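Local coordinates for protein CheQ (Campylobacter jejuni subsp. jejuni, PDB 6A51) that helps control transcription of the core chemotaxis operon cheVAW, together with CheP, at residues Glu22-Tyr27 with Gly53-Thr58; Ala90-Ser93 with Ala98-His101; Tyr111-Leu116 with Ile159-Ser164. One frame throughout, in Å; residues are numbered along the deposited sequence.

Interaction 1: Glu22-Tyr27 with Gly53-Thr58; sequences EFLDHY and GRYQGT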
loop_
_atom_site.group_PDB
_atom_site.type_symbol
_atom_site.label_atom_id
_atom_site.label_comp_id
_atom_site.label_asym_id
_atom_site.label_seq_id
_atom_site.Cartn_x
_atom_site.Cartn_y
_atom_site.Cartn_z
ATOM N N GLU A 22 -3.929 5.196 -3.025
ATOM C CA GLU A 22 -3.087 5.721 -4.088
ATOM C C GLU A 22 -1.823 4.881 -4.166
ATOM O O GLU A 22 -1.110 4.718 -3.164
ATOM C CB GLU A 22 -2.746 7.187 -3.856
ATOM C CG GLU A 22 -1.501 7.616 -4.596
ATOM C CD GLU A 22 -1.341 9.124 -4.691
ATOM O OE1 GLU A 22 -0.382 9.598 -5.362
ATOM O OE2 GLU A 22 -2.197 9.854 -4.117
ATOM N N PHE A 23 -1.552 4.354 -5.351
ATOM C CA PHE A 23 -0.457 3.419 -5.511
ATOM C C PHE A 23 0.874 4.156 -5.464
ATOM O O PHE A 23 0.958 5.350 -5.758
ATOM C CB PHE A 23 -0.609 2.653 -6.826
ATOM C CG PHE A 23 -2.024 2.239 -7.115
ATOM C CD1 PHE A 23 -2.876 1.857 -6.084
ATOM C CD2 PHE A 23 -2.507 2.247 -8.407
ATOM C CE1 PHE A 23 -4.182 1.497 -6.339
ATOM C CE2 PHE A 23 -3.810 1.883 -8.670
ATOM C CZ PHE A 23 -4.648 1.510 -7.632
ATOM N N LEU A 24 1.919 3.429 -5.064
ATOM C CA LEU A 24 3.249 3.991 -4.888
ATOM C C LEU A 24 4.097 3.945 -6.162
ATOM O O LEU A 24 5.330 3.910 -6.072
ATOM C CB LEU A 24 3.950 3.259 -3.751
ATOM C CG LEU A 24 3.347 3.469 -2.378
ATOM C CD1 LEU A 24 3.783 2.326 -1.459
ATOM C CD2 LEU A 24 3.800 4.839 -1.824
ATOM N N ASP A 25 3.465 3.937 -7.337
ATOM C CA ASP A 25 4.143 3.902 -8.633
ATOM C C ASP A 25 5.357 4.827 -8.692
ATOM O O ASP A 25 6.486 4.402 -8.966
ATOM C CB ASP A 25 3.150 4.305 -9.730
ATOM C CG ASP A 25 2.204 3.180 -10.140
ATOM O OD1 ASP A 25 1.749 2.394 -9.281
ATOM O OD2 ASP A 25 1.894 3.110 -11.345
ATOM N N HIS A 26 5.122 6.105 -8.434
ATOM C CA HIS A 26 6.100 7.165 -8.590
ATOM C C HIS A 26 7.050 7.315 -7.391
ATOM O O HIS A 26 7.722 8.343 -7.308
ATOM C CB HIS A 26 5.364 8.483 -8.834
ATOM C CG HIS A 26 4.465 8.451 -10.028
ATOM N ND1 HIS A 26 4.833 7.850 -11.213
ATOM C CD2 HIS A 26 3.219 8.942 -10.220
ATOM C CE1 HIS A 26 3.849 7.968 -12.085
ATOM N NE2 HIS A 26 2.857 8.625 -11.508
ATOM N N TYR A 27 7.137 6.350 -6.477
ATOM C CA TYR A 27 7.894 6.524 -5.248
ATOM C C TYR A 27 8.807 5.335 -5.003
ATOM O O TYR A 27 8.541 4.214 -5.446
ATOM C CB TYR A 27 6.981 6.679 -4.018
ATOM C CG TYR A 27 6.199 7.969 -3.955
ATOM C CD1 TYR A 27 4.936 8.070 -4.519
ATOM C CD2 TYR A 27 6.714 9.084 -3.310
ATOM C CE1 TYR A 27 4.205 9.247 -4.444
ATOM C CE2 TYR A 27 5.993 10.269 -3.238
ATOM C CZ TYR A 27 4.737 10.345 -3.799
ATOM O OH TYR A 27 4.026 11.533 -3.726
ATOM N N GLY A 53 6.502 11.520 0.649
ATOM C CA GLY A 53 5.131 11.146 0.912
ATOM C C GLY A 53 5.115 10.186 2.074
ATOM O O GLY A 53 6.102 9.495 2.346
ATOM N N ARG A 54 3.974 10.153 2.760
ATOM C CA ARG A 54 3.724 9.164 3.798
ATOM C C ARG A 54 2.227 8.907 3.845
ATOM O O ARG A 54 1.429 9.715 3.363
ATOM C CB ARG A 54 4.231 9.629 5.169
ATOM C CG ARG A 54 3.719 11.027 5.534
ATOM C CD ARG A 54 4.028 11.411 6.978
ATOM N NE ARG A 54 3.081 10.767 7.871
ATOM C CZ ARG A 54 2.276 11.411 8.696
ATOM N NH1 ARG A 54 2.330 12.723 8.778
ATOM N NH2 ARG A 54 1.445 10.729 9.471
ATOM N N TYR A 55 1.858 7.763 4.410
ATOM C CA TYR A 55 0.471 7.480 4.745
ATOM C C TYR A 55 0.190 8.006 6.146
ATOM O O TYR A 55 1.087 8.070 6.992
ATOM C CB TYR A 55 0.172 5.977 4.665
ATOM C CG TYR A 55 0.291 5.418 3.272
ATOM C CD1 TYR A 55 -0.711 5.654 2.330
ATOM C CD2 TYR A 55 1.410 4.684 2.880
ATOM C CE1 TYR A 55 -0.609 5.180 1.040
ATOM C CE2 TYR A 55 1.524 4.190 1.565
ATOM C CZ TYR A 55 0.511 4.443 0.663
ATOM O OH TYR A 55 0.592 3.973 -0.624
ATOM N N GLN A 56 -1.071 8.374 6.389
ATOM C CA GLN A 56 -1.414 9.063 7.627
ATOM C C GLN A 56 -1.035 8.249 8.857
ATOM O O GLN A 56 -0.503 8.798 9.828
ATOM C CB GLN A 56 -2.899 9.393 7.646
ATOM C CG GLN A 56 -3.388 9.874 8.987
ATOM C CD GLN A 56 -4.855 10.226 8.951
ATOM O OE1 GLN A 56 -5.389 10.615 7.904
ATOM N NE2 GLN A 56 -5.526 10.071 10.085
ATOM N N GLY A 57 -1.279 6.942 8.837
ATOM C CA GLY A 57 -1.061 6.209 10.072
ATOM C C GLY A 57 0.396 5.959 10.438
ATOM O O GLY A 57 0.663 5.558 11.578
ATOM N N THR A 58 1.338 6.186 9.525
ATOM C CA THR A 58 2.721 5.782 9.738
ATOM C C THR A 58 3.679 6.877 9.307
ATOM O O THR A 58 3.332 7.773 8.537
ATOM C CB THR A 58 3.054 4.518 8.951
ATOM O OG1 THR A 58 2.826 4.774 7.554
ATOM C CG2 THR A 58 2.184 3.353 9.429
#
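Y55 and E22 make the one hydrogen bond between these segments. The Y55 hydroxyl donates to the backbone carbonyl of E22, with Y55 OH 3.1 Å from E22 O. The C=O...donor angle is 174°, so the hydroxyl meets the oxygen almost head-on. The acceptor lies at the edge of the Y55 ring, near its plane, and the bond ties loop 22-27 to that edge. Y55 holds CG beside its backbone N, chi1 -65°. Its CB does not point at the loop, yet the ring carries OH across to E22 and L24.

Apolar contact comes from L24, whose side chain meets that of Y55 from the opposite direction. CG, CD1 and CD2 of L24 all gather round Y55 OH, and CD2 also lies 4.1 Å from Y55 CE2. Y27 adds a looser contact. Its ring carbon CE2 is 4.1 Å from the backbone N of G53, which has no side chain to come between ring and strand.

Type I turns run from L24 to Y27 and from Y55 to T58. The side chain of R54 adds a bond over the second turn, from R54 NE to T58 O, 3.1 Å.

This buried contact joins the loop between strands 15-18 and 27-29 to strand 52-55 of the same four-stranded mixed sheet. L18 touches L24, Y27 and Y55. V86 and L87 of strand 85-87 pack on Y55, and H64 meets Y27 edge-to-face.

Interaction 2: Ala90-Ser93 with Ala98-His101; sequences AFCS and APSH
The first torsion of C92, -63°, sets SG beside its own backbone N and anti to the carbonyl carbon, and this lays the sulfur against P99. On the other segment, the pyrrolidine ring of P99 restricts phi, here -58°, to a range that suits the short 3-10 segment beginning at this residue.

The touching atoms are few. C92 SG is 3.8 Å from P99 CA, and the backbone N of P99 is only slightly farther from the sulfur. The sulfur lies nearest these two atoms, with the outer carbons of the proline ring a little more distant. A second touch comes from the carbon before the sulfur, with C92 CB 4.2 Å from P99 CG. A98 meets the sulfur more distantly through its carbonyl carbon, while its own methyl turns away. No hydrogen bond crosses the contact, so it is held by apolar packing. C92 is buried and P99 is exposed, which places the pair at the border of the interior.

The turn holds its own shape. H101 N is 3.0 Å from A98 O, an i to i+3 bond as expected for 3-10 geometry. A98 O also lies in the plane of the H101 imidazole, at its edge.

C92 sits on helix 88-95, and P99 follows soon after that helix ends. L102 also touches C92, and L97 packs on F91. Farther along, H101 ND1 is hydrogen-bonded to S108 OG, just before helix 109-113.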
loop_
_atom_site.group_PDB
_atom_site.type_symbol
_atom_site.label_atom_id
_atom_site.label_comp_id
_atom_site.label_asym_id
_atom_site.label_seq_id
_atom_site.Cartn_x
_atom_site.Cartn_y
_atom_site.Cartn_z
ATOM N N ALA A 90 -1.710 0.659 5.568
ATOM C CA ALA A 90 -2.647 1.575 4.927
ATOM C C ALA A 90 -3.800 0.815 4.291
ATOM O O ALA A 90 -4.959 1.247 4.373
ATOM C CB ALA A 90 -1.934 2.427 3.872
ATOM N N PHE A 91 -3.499 -0.315 3.647
ATOM C CA PHE A 91 -4.550 -1.161 3.097
ATOM C C PHE A 91 -5.536 -1.572 4.180
ATOM O O PHE A 91 -6.754 -1.524 3.968
ATOM C CB PHE A 91 -3.928 -2.381 2.419
ATOM C CG PHE A 91 -4.929 -3.336 1.829
ATOM C CD1 PHE A 91 -5.438 -4.384 2.584
ATOM C CD2 PHE A 91 -5.331 -3.212 0.513
ATOM C CE1 PHE A 91 -6.360 -5.282 2.038
ATOM C CE2 PHE A 91 -6.249 -4.108 -0.045
ATOM C CZ PHE A 91 -6.764 -5.144 0.731
ATOM N N CYS A 92 -5.032 -1.952 5.360
ATOM C CA CYS A 92 -5.926 -2.359 6.444
ATOM C C CYS A 92 -6.675 -1.166 7.011
ATOM O O CYS A 92 -7.850 -1.277 7.378
ATOM C CB CYS A 92 -5.136 -3.069 7.545
ATOM S SG CYS A 92 -4.353 -4.622 7.010
ATOM N N SER A 93 -6.010 -0.016 7.098
ATOM C CA SER A 93 -6.701 1.214 7.470
ATOM C C SER A 93 -7.813 1.527 6.468
ATOM O O SER A 93 -8.982 1.666 6.839
ATOM C CB SER A 93 -5.674 2.358 7.553
ATOM O OG SER A 93 -6.276 3.625 7.782
ATOM N N ALA A 98 -8.792 -6.463 9.277
ATOM C CA ALA A 98 -7.958 -6.614 10.475
ATOM C C ALA A 98 -6.543 -7.022 10.085
ATOM O O ALA A 98 -6.374 -7.954 9.289
ATOM C CB ALA A 98 -8.554 -7.655 11.404
ATOM N N PRO A 99 -5.509 -6.370 10.621
ATOM C CA PRO A 99 -4.131 -6.656 10.159
ATOM C C PRO A 99 -3.715 -8.110 10.301
ATOM O O PRO A 99 -2.791 -8.546 9.591
ATOM C CB PRO A 99 -3.263 -5.737 11.033
ATOM C CG PRO A 99 -4.170 -4.592 11.378
ATOM C CD PRO A 99 -5.574 -5.182 11.494
ATOM N N SER A 100 -4.364 -8.871 11.185
ATOM C CA SER A 100 -4.074 -10.300 11.317
ATOM C C SER A 100 -4.202 -11.038 9.991
ATOM O O SER A 100 -3.407 -11.941 9.696
ATOM C CB SER A 100 -4.999 -10.938 12.357
ATOM O OG SER A 100 -6.353 -10.580 12.150
ATOM N N HIS A 101 -5.196 -10.662 9.174
ATOM C CA HIS A 101 -5.416 -11.334 7.896
ATOM C C HIS A 101 -4.191 -11.316 7.008
ATOM O O HIS A 101 -4.039 -12.202 6.163
ATOM C CB HIS A 101 -6.562 -10.686 7.145
ATOM C CG HIS A 101 -7.896 -10.948 7.753
ATOM N ND1 HIS A 101 -8.623 -12.086 7.478
ATOM C CD2 HIS A 101 -8.636 -10.224 8.623
ATOM C CE1 HIS A 101 -9.760 -12.046 8.149
ATOM N NE2 HIS A 101 -9.793 -10.927 8.850
#

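Interaction 3: Tyr111-Leu116 with Ile159-Ser164; sequences YKLLEL and IKITES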
loop_
_atom_site.group_PDB
_atom_site.type_symbol
_atom_site.label_atom_id
_atom_site.label_comp_id
_atom_site.label_asym_id
_atom_site.label_seq_id
_atom_site.Cartn_x
_atom_site.Cartn_y
_atom_site.Cartn_z
ATOM N N TYR A 111 -5.845 -13.483 2.708
ATOM C CA TYR A 111 -4.407 -13.393 2.445
ATOM C C TYR A 111 -4.083 -13.971 1.082
ATOM O O TYR A 111 -3.239 -13.464 0.334
ATOM C CB TYR A 111 -3.628 -14.140 3.526
ATOM C CG TYR A 111 -2.126 -14.108 3.331
ATOM C CD1 TYR A 111 -1.500 -14.942 2.400
ATOM C CD2 TYR A 111 -1.327 -13.256 4.090
ATOM C CE1 TYR A 111 -0.138 -14.911 2.221
ATOM C CE2 TYR A 111 0.045 -13.226 3.918
ATOM C CZ TYR A 111 0.629 -14.057 2.979
ATOM O OH TYR A 111 1.986 -14.034 2.798
ATOM N N LYS A 112 -4.785 -15.009 0.734
ATOM C CA LYS A 112 -4.479 -15.780 -0.440
ATOM C C LYS A 112 -4.925 -15.107 -1.729
ATOM O O LYS A 112 -4.325 -15.351 -2.779
ATOM C CB LYS A 112 -5.129 -17.132 -0.238
ATOM C CG LYS A 112 -5.677 -17.706 -1.438
ATOM C CD LYS A 112 -4.677 -18.758 -1.790
ATOM C CE LYS A 112 -5.203 -19.690 -2.843
ATOM N NZ LYS A 112 -4.132 -20.531 -3.454
ATOM N N LEU A 113 -5.943 -14.253 -1.667
ATOM C CA LEU A 113 -6.369 -13.434 -2.796
ATOM C C LEU A 113 -5.440 -12.259 -3.089
ATOM O O LEU A 113 -5.640 -11.573 -4.103
ATOM C CB LEU A 113 -7.758 -12.867 -2.519
ATOM C CG LEU A 113 -8.845 -13.896 -2.236
ATOM C CD1 LEU A 113 -10.095 -13.167 -1.877
ATOM C CD2 LEU A 113 -9.091 -14.774 -3.470
ATOM N N LEU A 114 -4.451 -11.989 -2.237
ATOM C CA LEU A 114 -3.677 -10.756 -2.312
ATOM C C LEU A 114 -2.215 -11.013 -2.659
ATOM O O LEU A 114 -1.597 -11.947 -2.142
ATOM C CB LEU A 114 -3.730 -10.009 -0.982
ATOM C CG LEU A 114 -5.071 -9.515 -0.505
ATOM C CD1 LEU A 114 -4.846 -8.888 0.844
ATOM C CD2 LEU A 114 -5.590 -8.507 -1.524
ATOM N N GLU A 115 -1.651 -10.145 -3.497
ATOM C CA GLU A 115 -0.215 -10.136 -3.754
ATOM C C GLU A 115 0.463 -9.300 -2.678
ATOM O O GLU A 115 0.241 -8.090 -2.606
ATOM C CB GLU A 115 0.115 -9.564 -5.128
ATOM C CG GLU A 115 1.640 -9.407 -5.282
ATOM C CD GLU A 115 2.088 -8.923 -6.655
ATOM O OE1 GLU A 115 1.216 -8.604 -7.485
ATOM O OE2 GLU A 115 3.321 -8.859 -6.900
ATOM N N LEU A 116 1.285 -9.933 -1.845
ATOM C CA LEU A 116 2.040 -9.229 -0.816
ATOM C C LEU A 116 3.530 -9.256 -1.140
ATOM O O LEU A 116 3.988 -9.947 -2.055
ATOM C CB LEU A 116 1.783 -9.821 0.569
ATOM C CG LEU A 116 0.319 -9.952 0.979
ATOM C CD1 LEU A 116 0.200 -9.998 2.481
ATOM C CD2 LEU A 116 -0.436 -8.786 0.467
ATOM N N ILE A 159 -20.259 -7.771 -3.246
ATOM C CA ILE A 159 -19.294 -8.705 -3.819
ATOM C C ILE A 159 -18.791 -9.623 -2.718
ATOM O O ILE A 159 -18.244 -9.166 -1.707
ATOM C CB ILE A 159 -18.120 -7.973 -4.481
ATOM C CG1 ILE A 159 -18.589 -7.066 -5.610
ATOM C CG2 ILE A 159 -17.140 -8.979 -5.059
ATOM C CD1 ILE A 159 -17.560 -6.021 -5.989
ATOM N N LYS A 160 -18.947 -10.921 -2.912
ATOM C CA LYS A 160 -18.545 -11.900 -1.911
ATOM C C LYS A 160 -17.336 -12.669 -2.441
ATOM O O LYS A 160 -17.414 -13.303 -3.499
ATOM C CB LYS A 160 -19.717 -12.828 -1.565
ATOM C CG LYS A 160 -19.376 -13.805 -0.447
ATOM C CD LYS A 160 -20.589 -14.442 0.235
ATOM C CE LYS A 160 -20.119 -15.409 1.332
ATOM N NZ LYS A 160 -21.174 -16.306 1.912
ATOM N N ILE A 161 -16.215 -12.591 -1.723
ATOM C CA ILE A 161 -14.935 -13.092 -2.216
ATOM C C ILE A 161 -14.415 -14.271 -1.424
ATOM O O ILE A 161 -13.360 -14.817 -1.773
ATOM C CB ILE A 161 -13.882 -11.976 -2.234
ATOM C CG1 ILE A 161 -13.647 -11.476 -0.806
ATOM C CG2 ILE A 161 -14.327 -10.847 -3.159
ATOM C CD1 ILE A 161 -12.685 -10.300 -0.756
ATOM N N THR A 162 -15.125 -14.690 -0.382
ATOM C CA THR A 162 -14.683 -15.692 0.581
ATOM C C THR A 162 -15.940 -16.292 1.178
ATOM O O THR A 162 -17.007 -15.676 1.132
ATOM C CB THR A 162 -13.791 -15.050 1.649
ATOM O OG1 THR A 162 -12.442 -15.024 1.174
ATOM C CG2 THR A 162 -13.874 -15.741 3.007
ATOM N N GLU A 163 -15.823 -17.514 1.695
ATOM C CA GLU A 163 -16.912 -18.127 2.451
ATOM C C GLU A 163 -17.598 -17.122 3.375
ATOM O O GLU A 163 -18.820 -17.139 3.515
ATOM C CB GLU A 163 -16.375 -19.307 3.255
ATOM C CG GLU A 163 -17.353 -20.443 3.387
ATOM C CD GLU A 163 -16.682 -21.811 3.282
ATOM O OE1 GLU A 163 -17.103 -22.609 2.400
ATOM O OE2 GLU A 163 -15.741 -22.080 4.073
ATOM N N SER A 164 -16.823 -16.200 3.955
ATOM C CA SER A 164 -17.318 -15.286 4.973
ATOM C C SER A 164 -17.091 -13.790 4.710
ATOM O O SER A 164 -17.623 -12.976 5.474
ATOM C CB SER A 164 -16.660 -15.623 6.315
ATOM O OG SER A 164 -15.249 -15.484 6.175
#
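L113 and I161 form the close part of this contact, their side chains crossing at a slant. A single methyl of L113 does the touching: CD1 is 4.0 Å from I161 CB. The same methyl also lies 3.7 Å from I161 O. In I161, chi1 62° places CG1 between the backbone N and the carbonyl carbon, and chi2 -176° extends CD1, so CB, CG1 and CD1 all lie along the leucine methyl. T162 takes a smaller share, with OG1 4.3 Å from L113 CD1. No hydrogen bond joins the segments. F133 of helix 127-134 touches both L113 and I161, and L134 also packs on I161.

The outer side is looser. K160 and E163 are exposed, and K160 NZ makes a weak hydrogen bond to E163 O within its own segment. T162 OG1 is likewise weakly bonded to I161 O. K112, next to L113, is exposed and poorly ordered.

Residues 161-164 connect strands 159-160 and 165-169, which pair as a beta hairpin. I159 is backbone-bonded to V167 across it. C166 of strand 165-169 is disulfide-bonded to C147, just past strand 142-146, and C147 also shares a backbone bond with S164. The contact sets the connection of this beta hairpin against the short helix 109-113, a small apolar contact at the surface.

Overall arrangement
The three contacts follow one another along the chain. Interaction 1 and interaction 2 have centres 15 Å apart and touch where Y55 CG lies 3.8 Å from A90 CB, so the Y55 ring packs on A90 of helix 88-95. Interaction 2 and interaction 3 are 13 Å apart between centres. They meet through F91 CE1 and L114 CD1, 4.1 Å apart, and where the backbone O of H101 packs on CB of Y111. Interactions 1 and 3 do not touch; their nearest atoms are about 11 Å apart. Interaction 2 therefore bridges the other two. Burial falls from interaction 1 to the surface contact of interaction 3.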